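Local coordinates for protein probable dehydrogenase (Bordetella bronchiseptica, PDB 3MOI) that probably catalyses an NAD(P)-dependent oxidation or reduction, as a dehydrogenase of the GFO/IDH/MocA family with a nucleotide-binding Rossmann fold, on a substrate not yet established, at residues G171-L179 and R208-A216; Y233-W244 and K252-R260. One frame throughout, in Å; residues are numbered along the deposited sequence.

Interaction 1. Residues G171-L179 and R208-A216; sequences GGGIIYNQL and RPTEGNCAA
Ile174 anchors the first turn of its short helix to the loop 208-212 through its backbone. Its N-H donates to Glu211 O, with N and O 3.0 Å apart, a nearly straight 167° at the hydrogen and the donor 23° out of the carbonyl plane. Being at the start of the helix, this amide has no carbonyl a turn earlier to bond to, and the neighbouring loop supplies one. Next to it, Thr210 turns its hydroxyl toward the three-glycine run: OG1 lies anti to the backbone N (chi1 -176°), 3.2 Å from Gly173 CA and the same distance from Gly172 O, a weak bond whose proton may serve another acceptor instead; OG1 is also hydrogen-bonded to Thr168. Gly173, the N-cap residue, has positive phi, and a beta carbon there would collide with Thr210 OG1; only a residue without a side chain lets the loops approach so closely. Within 171-179, the amide of Asn177 ties back the same run, its ND2 donating to Gly171 O and Gly173 O at 2.7 Å each.

Ile174 spreads both branches over the loop: CG2 makes a close methyl-to-carbonyl contact with Glu211 O at 3.3 Å, while CD1 makes an apolar one with Cys214 CB at 3.8 Å. Ile175 lays CG1 against the aliphatic part of Glu211, 4.0 Å from its CG, leaving that carboxylate to Arg203 and Thr168. Leu179 CD2 meets Cys214 SG at 3.9 Å; a small, weakly polar thiol fits among these aliphatic side chains.

Within the C-terminal domain of this family, the contact sets helix 174-177 against the loop and the start of strand 213-220, at a classic beta bulge of Gly212 and Asn213 facing Gly202, with strand 225-231 touching Ile174 and Leu179 and helix 362-381 packing on Ile175, Tyr176 and Glu211.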
loop_
_atom_site.group_PDB
_atom_site.type_symbol
_atom_site.label_atom_id
_atom_site.label_comp_id
_atom_site.label_asym_id
_atom_site.label_seq_id
_atom_site.Cartn_x
_atom_site.Cartn_y
_atom_site.Cartn_z
ATOM N N GLY A 171 -5.861 -18.519 18.871
ATOM C CA GLY A 171 -6.660 -17.483 18.207
ATOM C C GLY A 171 -6.160 -16.061 18.276
ATOM O O GLY A 171 -6.832 -15.116 17.828
ATOM N N GLY A 172 -4.973 -15.875 18.799
ATOM C CA GLY A 172 -4.460 -14.526 18.953
ATOM C C GLY A 172 -3.841 -13.991 17.677
ATOM O O GLY A 172 -3.589 -14.741 16.721
ATOM N N GLY A 173 -3.586 -12.691 17.697
ATOM C CA GLY A 173 -2.827 -12.032 16.683
ATOM C C GLY A 173 -3.642 -11.579 15.523
ATOM O O GLY A 173 -4.862 -11.854 15.394
ATOM N N ILE A 174 -2.940 -10.901 14.639
ATOM C CA ILE A 174 -3.601 -10.135 13.655
ATOM C C ILE A 174 -4.249 -10.981 12.566
ATOM O O ILE A 174 -5.131 -10.466 11.884
ATOM C CB ILE A 174 -2.686 -9.042 13.014
ATOM C CG1 ILE A 174 -1.604 -9.642 12.148
ATOM C CG2 ILE A 174 -2.051 -8.126 14.067
ATOM C CD1 ILE A 174 -1.539 -8.937 10.738
ATOM N N ILE A 175 -3.859 -12.245 12.393
ATOM C CA ILE A 175 -4.418 -13.004 11.318
ATOM C C ILE A 175 -5.913 -13.257 11.524
ATOM O O ILE A 175 -6.739 -13.252 10.562
ATOM C CB ILE A 175 -3.726 -14.385 11.119
ATOM C CG1 ILE A 175 -2.244 -14.258 10.684
ATOM C CG2 ILE A 175 -4.512 -15.255 10.049
ATOM C CD1 ILE A 175 -1.910 -13.100 9.847
ATOM N N TYR A 176 -6.280 -13.493 12.753
ATOM C CA TYR A 176 -7.667 -13.796 13.045
ATOM C C TYR A 176 -8.484 -12.613 13.596
ATOM O O TYR A 176 -9.714 -12.650 13.630
ATOM C CB TYR A 176 -7.690 -14.894 14.090
ATOM C CG TYR A 176 -7.138 -16.199 13.657
ATOM C CD1 TYR A 176 -7.766 -16.930 12.628
ATOM C CD2 TYR A 176 -6.032 -16.781 14.321
ATOM C CE1 TYR A 176 -7.271 -18.179 12.237
ATOM C CE2 TYR A 176 -5.507 -18.018 13.913
ATOM C CZ TYR A 176 -6.146 -18.729 12.894
ATOM O OH TYR A 176 -5.719 -20.004 12.533
ATOM N N ASN A 177 -7.798 -11.584 14.062
ATOM C CA ASN A 177 -8.457 -10.491 14.823
ATOM C C ASN A 177 -8.444 -9.150 14.072
ATOM O O ASN A 177 -9.060 -8.168 14.517
ATOM C CB ASN A 177 -7.775 -10.398 16.187
ATOM C CG ASN A 177 -7.914 -11.713 16.967
ATOM O OD1 ASN A 177 -9.001 -12.056 17.405
ATOM N ND2 ASN A 177 -6.820 -12.475 17.099
ATOM N N GLN A 178 -7.703 -9.082 12.960
ATOM C CA GLN A 178 -7.594 -7.826 12.207
ATOM C C GLN A 178 -7.746 -8.033 10.668
ATOM O O GLN A 178 -8.576 -7.416 9.991
ATOM C CB GLN A 178 -6.285 -7.158 12.566
ATOM C CG GLN A 178 -6.210 -6.597 14.025
ATOM C CD GLN A 178 -7.129 -5.359 14.194
ATOM O OE1 GLN A 178 -8.323 -5.478 14.513
ATOM N NE2 GLN A 178 -6.590 -4.196 13.908
ATOM N N LEU A 179 -6.964 -8.924 10.115
ATOM C CA LEU A 179 -7.021 -9.173 8.701
ATOM C C LEU A 179 -8.473 -9.458 8.207
ATOM O O LEU A 179 -8.853 -9.048 7.120
ATOM C CB LEU A 179 -6.101 -10.347 8.406
ATOM C CG LEU A 179 -4.718 -10.031 7.843
ATOM C CD1 LEU A 179 -4.132 -8.692 8.306
ATOM C CD2 LEU A 179 -3.728 -11.206 8.008
ATOM N N ARG A 208 5.841 -11.104 22.688
ATOM C CA ARG A 208 4.429 -11.170 22.362
ATOM C C ARG A 208 4.278 -11.921 21.038
ATOM O O ARG A 208 3.922 -11.334 20.051
ATOM C CB ARG A 208 3.823 -9.757 22.265
ATOM C CG ARG A 208 4.224 -8.790 23.371
ATOM C CD ARG A 208 3.254 -7.614 23.455
ATOM N NE ARG A 208 2.383 -7.789 24.617
ATOM C CZ ARG A 208 1.137 -7.349 24.727
ATOM N NH1 ARG A 208 0.537 -6.680 23.751
ATOM N NH2 ARG A 208 0.476 -7.584 25.838
ATOM N N PRO A 209 4.500 -13.234 21.051
ATOM C CA PRO A 209 4.877 -13.947 19.845
ATOM C C PRO A 209 3.710 -14.429 19.029
ATOM O O PRO A 209 3.550 -15.619 18.809
ATOM C CB PRO A 209 5.697 -15.132 20.395
ATOM C CG PRO A 209 5.133 -15.407 21.690
ATOM C CD PRO A 209 4.438 -14.140 22.197
ATOM N N THR A 210 2.898 -13.494 18.575
ATOM C CA THR A 210 1.882 -13.805 17.646
ATOM C C THR A 210 2.114 -12.872 16.462
ATOM O O THR A 210 2.955 -12.020 16.505
ATOM C CB THR A 210 0.483 -13.644 18.249
ATOM O OG1 THR A 210 -0.500 -14.074 17.274
ATOM C CG2 THR A 210 0.218 -12.207 18.650
ATOM N N GLU A 211 1.357 -13.042 15.394
ATOM C CA GLU A 211 1.571 -12.259 14.223
ATOM C C GLU A 211 1.180 -10.821 14.503
ATOM O O GLU A 211 0.071 -10.550 14.906
ATOM C CB GLU A 211 0.752 -12.819 13.056
ATOM C CG GLU A 211 1.317 -14.094 12.446
ATOM C CD GLU A 211 0.981 -15.368 13.190
ATOM O OE1 GLU A 211 0.011 -15.329 13.978
ATOM O OE2 GLU A 211 1.709 -16.411 13.003
ATOM N N GLY A 212 2.100 -9.907 14.285
ATOM C CA GLY A 212 1.785 -8.503 14.283
ATOM C C GLY A 212 1.807 -7.764 12.961
ATOM O O GLY A 212 1.252 -6.667 12.895
ATOM N N ASN A 213 2.421 -8.317 11.903
ATOM C CA ASN A 213 2.296 -7.698 10.562
ATOM C C ASN A 213 2.123 -8.652 9.416
ATOM O O ASN A 213 2.588 -9.789 9.422
ATOM C CB ASN A 213 3.488 -6.811 10.255
ATOM C CG ASN A 213 4.827 -7.596 10.187
ATOM O OD1 ASN A 213 5.211 -8.249 11.123
ATOM N ND2 ASN A 213 5.513 -7.495 9.096
ATOM N N CYS A 214 1.570 -8.144 8.342
ATOM C CA CYS A 214 1.346 -8.987 7.210
ATOM C C CYS A 214 1.347 -8.200 5.972
ATOM O O CYS A 214 0.728 -7.169 5.940
ATOM C CB CYS A 214 -0.019 -9.592 7.317
ATOM S SG CYS A 214 -0.581 -10.455 5.823
ATOM N N ALA A 215 1.967 -8.743 4.928
ATOM C CA ALA A 215 1.850 -8.189 3.601
ATOM C C ALA A 215 1.268 -9.263 2.695
ATOM O O ALA A 215 1.788 -10.393 2.682
ATOM C CB ALA A 215 3.261 -7.636 3.054
ATOM N N ALA A 216 0.212 -8.901 1.956
ATOM C CA ALA A 216 -0.479 -9.858 1.069
ATOM C C ALA A 216 -0.985 -9.276 -0.214
ATOM O O ALA A 216 -1.402 -8.125 -0.260
ATOM C CB ALA A 216 -1.696 -10.559 1.799
#

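Interaction 2. Residues Y233-W244 and K252-R260; sequences YDHFDSDEMHFW and KQPNHGGAR
Trp244 is sandwiched: Pro254 CG lies over one face, 3.8 Å from the centroid of the six-membered ring in a CH-pi contact that suits polarised proline C-H groups to an electron-rich indole, and Glu240 CA covers the opposite face. At the indole edge comes His256 NE2, whose own ring has His235 O in plane at its edge. The Arg260 guanidinium runs almost parallel to the His235 ring, 6° apart, and its NH2 donates to Tyr233 O at 2.6 Å; both side chains also bind Asp324 of the second subunit.

These loops follow strand 225-231 and lead into helix 258-265, whose first turn Asp234 meets. A chi1 of -164° swings its carboxylate across to the helix start, where OD1 accepts from Ala259 N at 3.0 Å on its syn side and, weakly, from Arg260 N. A water lies within bonding range of Asp234 OD2 and Asn255 O, with more acceptors in reach than protons.

Lys252, its chain bent at chi2, places NZ between two acids, 2.5 Å from Asp237 OD2 and 3.0 Å from Asp239 OD2, above each carboxylate plane. Asp237 OD1 accepts from Asp239 N, an Asx turn, and Lys252 N bonds to Trp244 O.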
loop_
_atom_site.group_PDB
_atom_site.type_symbol
_atom_site.label_atom_id
_atom_site.label_comp_id
_atom_site.label_asym_id
_atom_site.label_seq_id
_atom_site.Cartn_x
_atom_site.Cartn_y
_atom_site.Cartn_z
ATOM N N TYR A 233 2.454 -2.806 15.483
ATOM C CA TYR A 233 3.519 -2.681 16.488
ATOM C C TYR A 233 3.557 -1.298 17.146
ATOM O O TYR A 233 4.474 -0.999 17.916
ATOM C CB TYR A 233 4.865 -3.050 15.848
ATOM C CG TYR A 233 4.904 -4.498 15.344
ATOM C CD1 TYR A 233 4.888 -5.577 16.232
ATOM C CD2 TYR A 233 4.945 -4.787 13.980
ATOM C CE1 TYR A 233 4.908 -6.904 15.776
ATOM C CE2 TYR A 233 4.945 -6.128 13.510
ATOM C CZ TYR A 233 4.924 -7.168 14.417
ATOM O OH TYR A 233 4.943 -8.456 13.973
ATOM N N ASP A 234 2.558 -0.460 16.860
ATOM C CA ASP A 234 2.461 0.869 17.450
ATOM C C ASP A 234 3.592 1.791 17.000
ATOM O O ASP A 234 4.099 2.641 17.790
ATOM C CB ASP A 234 2.457 0.799 18.980
ATOM C CG ASP A 234 1.970 2.101 19.618
ATOM O OD1 ASP A 234 1.936 2.158 20.875
ATOM O OD2 ASP A 234 1.638 3.065 18.855
ATOM N N HIS A 235 3.990 1.637 15.733
ATOM C CA HIS A 235 5.020 2.485 15.162
ATOM C C HIS A 235 4.292 3.455 14.260
ATOM O O HIS A 235 3.647 4.349 14.756
ATOM C CB HIS A 235 6.034 1.652 14.435
ATOM C CG HIS A 235 6.901 0.848 15.342
ATOM N ND1 HIS A 235 7.489 -0.338 14.946
ATOM C CD2 HIS A 235 7.281 1.054 16.627
ATOM C CE1 HIS A 235 8.210 -0.819 15.948
ATOM N NE2 HIS A 235 8.100 0.004 16.979
ATOM N N PHE A 236 4.346 3.314 12.934
ATOM C CA PHE A 236 3.610 4.272 12.093
ATOM C C PHE A 236 2.141 4.170 12.491
ATOM O O PHE A 236 1.690 3.116 12.968
ATOM C CB PHE A 236 3.799 4.018 10.603
ATOM C CG PHE A 236 3.061 5.005 9.734
ATOM C CD1 PHE A 236 3.310 6.348 9.839
ATOM C CD2 PHE A 236 2.103 4.600 8.862
ATOM C CE1 PHE A 236 2.632 7.256 9.060
ATOM C CE2 PHE A 236 1.416 5.516 8.097
ATOM C CZ PHE A 236 1.695 6.845 8.198
ATOM N N ASP A 237 1.420 5.277 12.327
ATOM C CA ASP A 237 -0.007 5.285 12.604
ATOM C C ASP A 237 -0.697 5.890 11.438
ATOM O O ASP A 237 -0.566 7.091 11.197
ATOM C CB ASP A 237 -0.326 6.085 13.857
ATOM C CG ASP A 237 -1.826 6.259 14.079
ATOM O OD1 ASP A 237 -2.642 5.794 13.236
ATOM O OD2 ASP A 237 -2.198 6.886 15.102
ATOM N N SER A 238 -1.467 5.054 10.746
ATOM C CA SER A 238 -1.978 5.394 9.428
ATOM C C SER A 238 -3.212 6.272 9.475
ATOM O O SER A 238 -3.693 6.716 8.449
ATOM C CB SER A 238 -2.240 4.122 8.563
ATOM O OG SER A 238 -2.774 3.033 9.305
ATOM N N ASP A 239 -3.732 6.561 10.653
ATOM C CA ASP A 239 -4.797 7.546 10.705
ATOM C C ASP A 239 -4.272 8.923 10.217
ATOM O O ASP A 239 -5.042 9.766 9.735
ATOM C CB ASP A 239 -5.408 7.593 12.095
ATOM C CG ASP A 239 -6.060 6.235 12.533
ATOM O OD1 ASP A 239 -6.498 5.446 11.657
ATOM O OD2 ASP A 239 -6.144 6.004 13.767
ATOM N N GLU A 240 -2.949 9.131 10.259
ATOM C CA GLU A 240 -2.355 10.284 9.586
ATOM C C GLU A 240 -2.742 10.372 8.113
ATOM O O GLU A 240 -2.797 11.444 7.555
ATOM C CB GLU A 240 -0.841 10.268 9.702
ATOM C CG GLU A 240 -0.197 11.545 9.150
ATOM C CD GLU A 240 1.263 11.692 9.539
ATOM O OE1 GLU A 240 1.724 10.947 10.426
ATOM O OE2 GLU A 240 1.972 12.536 8.942
ATOM N N MET A 241 -2.977 9.242 7.451
ATOM C CA MET A 241 -3.297 9.281 6.027
ATOM C C MET A 241 -4.785 9.179 5.850
ATOM O O MET A 241 -5.284 9.168 4.733
ATOM C CB MET A 241 -2.513 8.212 5.265
ATOM C CG MET A 241 -0.977 8.545 5.087
ATOM S SD MET A 241 -0.096 7.111 4.450
ATOM C CE MET A 241 1.470 7.912 4.617
ATOM N N HIS A 242 -5.512 9.166 6.966
ATOM C CA HIS A 242 -6.965 9.230 6.942
ATOM C C HIS A 242 -7.473 10.341 7.896
ATOM O O HIS A 242 -8.131 10.076 8.908
ATOM C CB HIS A 242 -7.529 7.873 7.316
ATOM C CG HIS A 242 -8.979 7.729 7.001
ATOM N ND1 HIS A 242 -9.442 7.542 5.716
ATOM C CD2 HIS A 242 -10.074 7.797 7.794
ATOM C CE1 HIS A 242 -10.762 7.494 5.730
ATOM N NE2 HIS A 242 -11.168 7.631 6.980
ATOM N N PHE A 243 -7.122 11.586 7.575
ATOM C CA PHE A 243 -7.675 12.818 8.211
ATOM C C PHE A 243 -7.598 12.853 9.732
ATOM O O PHE A 243 -8.332 13.617 10.385
ATOM C CB PHE A 243 -9.114 13.007 7.751
ATOM C CG PHE A 243 -9.315 12.711 6.292
ATOM C CD1 PHE A 243 -9.009 13.670 5.334
ATOM C CD2 PHE A 243 -9.766 11.439 5.877
ATOM C CE1 PHE A 243 -9.179 13.408 3.982
ATOM C CE2 PHE A 243 -9.929 11.140 4.513
ATOM C CZ PHE A 243 -9.638 12.153 3.560
ATOM N N TRP A 244 -6.686 12.048 10.296
ATOM C CA TRP A 244 -6.556 11.893 11.753
ATOM C C TRP A 244 -7.919 11.596 12.409
ATOM O O TRP A 244 -8.229 12.153 13.461
ATOM C CB TRP A 244 -5.866 13.124 12.398
ATOM C CG TRP A 244 -4.397 13.161 12.233
ATOM C CD1 TRP A 244 -3.655 14.061 11.478
ATOM C CD2 TRP A 244 -3.448 12.275 12.830
ATOM N NE1 TRP A 244 -2.316 13.758 11.572
ATOM C CE2 TRP A 244 -2.165 12.681 12.408
ATOM C CE3 TRP A 244 -3.555 11.174 13.681
ATOM C CZ2 TRP A 244 -1.010 12.000 12.789
ATOM C CZ3 TRP A 244 -2.404 10.513 14.075
ATOM C CH2 TRP A 244 -1.146 10.923 13.620
ATOM N N LYS A 252 -8.790 11.635 16.294
ATOM C CA LYS A 252 -7.681 10.970 17.012
ATOM C C LYS A 252 -6.574 11.951 17.271
ATOM O O LYS A 252 -6.372 12.906 16.501
ATOM C CB LYS A 252 -7.056 9.786 16.194
ATOM C CG LYS A 252 -6.561 8.561 17.054
ATOM C CD LYS A 252 -5.274 7.926 16.546
ATOM C CE LYS A 252 -5.047 6.467 17.047
ATOM N NZ LYS A 252 -4.200 5.693 16.029
ATOM N N GLN A 253 -5.828 11.679 18.338
ATOM C CA GLN A 253 -4.695 12.511 18.689
ATOM C C GLN A 253 -3.447 11.658 18.512
ATOM O O GLN A 253 -3.410 10.486 18.892
ATOM C CB GLN A 253 -4.810 13.169 20.109
ATOM C CG GLN A 253 -5.430 12.273 21.231
ATOM C CD GLN A 253 -6.232 13.068 22.303
ATOM O OE1 GLN A 253 -5.802 14.131 22.775
ATOM N NE2 GLN A 253 -7.393 12.531 22.690
ATOM N N PRO A 254 -2.417 12.240 17.907
ATOM C CA PRO A 254 -1.221 11.449 17.826
ATOM C C PRO A 254 -0.755 10.947 19.203
ATOM O O PRO A 254 -0.706 11.725 20.150
ATOM C CB PRO A 254 -0.229 12.425 17.202
ATOM C CG PRO A 254 -1.089 13.357 16.381
ATOM C CD PRO A 254 -2.328 13.509 17.161
ATOM N N ASN A 255 -0.421 9.665 19.303
ATOM C CA ASN A 255 0.120 9.062 20.531
ATOM C C ASN A 255 1.034 7.833 20.222
ATOM O O ASN A 255 0.849 6.725 20.720
ATOM C CB ASN A 255 -1.050 8.692 21.475
ATOM C CG ASN A 255 -0.605 8.458 22.942
ATOM O OD1 ASN A 255 0.142 9.238 23.543
ATOM N ND2 ASN A 255 -1.083 7.367 23.511
ATOM N N HIS A 256 2.061 8.051 19.426
ATOM C CA HIS A 256 2.845 6.957 18.911
ATOM C C HIS A 256 3.476 6.036 19.973
ATOM O O HIS A 256 3.343 4.827 19.953
ATOM C CB HIS A 256 3.862 7.520 17.948
ATOM C CG HIS A 256 3.249 8.310 16.829
ATOM N ND1 HIS A 256 3.009 7.776 15.588
ATOM C CD2 HIS A 256 2.839 9.596 16.764
ATOM C CE1 HIS A 256 2.483 8.695 14.801
ATOM N NE2 HIS A 256 2.378 9.813 15.488
ATOM N N GLY A 257 4.160 6.581 20.936
ATOM C CA GLY A 257 4.515 5.735 22.098
ATOM C C GLY A 257 3.306 4.931 22.620
ATOM O O GLY A 257 3.389 3.729 22.905
ATOM N N GLY A 258 2.183 5.630 22.702
ATOM C CA GLY A 258 0.945 5.178 23.344
ATOM C C GLY A 258 0.845 3.872 24.097
ATOM O O GLY A 258 1.103 3.821 25.292
ATOM N N ALA A 259 0.451 2.825 23.383
ATOM C CA ALA A 259 0.024 1.603 24.016
ATOM C C ALA A 259 1.192 0.856 24.604
ATOM O O ALA A 259 1.033 0.149 25.586
ATOM C CB ALA A 259 -0.754 0.710 22.990
ATOM N N ARG A 260 2.353 0.994 23.983
ATOM C CA ARG A 260 3.586 0.407 24.491
ATOM C C ARG A 260 4.084 1.112 25.794
ATOM O O ARG A 260 4.580 0.446 26.704
ATOM C CB ARG A 260 4.675 0.434 23.403
ATOM C CG ARG A 260 5.985 -0.230 23.846
ATOM C CD ARG A 260 7.186 0.045 22.908
ATOM N NE ARG A 260 7.124 -0.797 21.704
ATOM C CZ ARG A 260 6.492 -0.478 20.574
ATOM N NH1 ARG A 260 5.881 0.706 20.461
ATOM N NH2 ARG A 260 6.508 -1.337 19.541
HETATM O O HOH W 1 -0.917 4.905 19.511
#

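In the fold
Interaction 1 is wholly buried, whereas interaction 2, about 18 Å away between centres, is only partly so and lies farther from the middle of the chain. Their chemistry follows: the first relies on glycines, aliphatic side chains and a backbone bond from a helix start to the loop leading into a strand, the second on carboxylates, lysine, arginine and rings that pin loops together and reach into the second subunit. They hold different elements but meet at Tyr233, whose hydroxyl meets the Asn213 side chain and accepts a weak bond from Gly212 N. Thus the loop leaving strand 225-231 touches the start of 213-220, and both contacts touch the subunit interface.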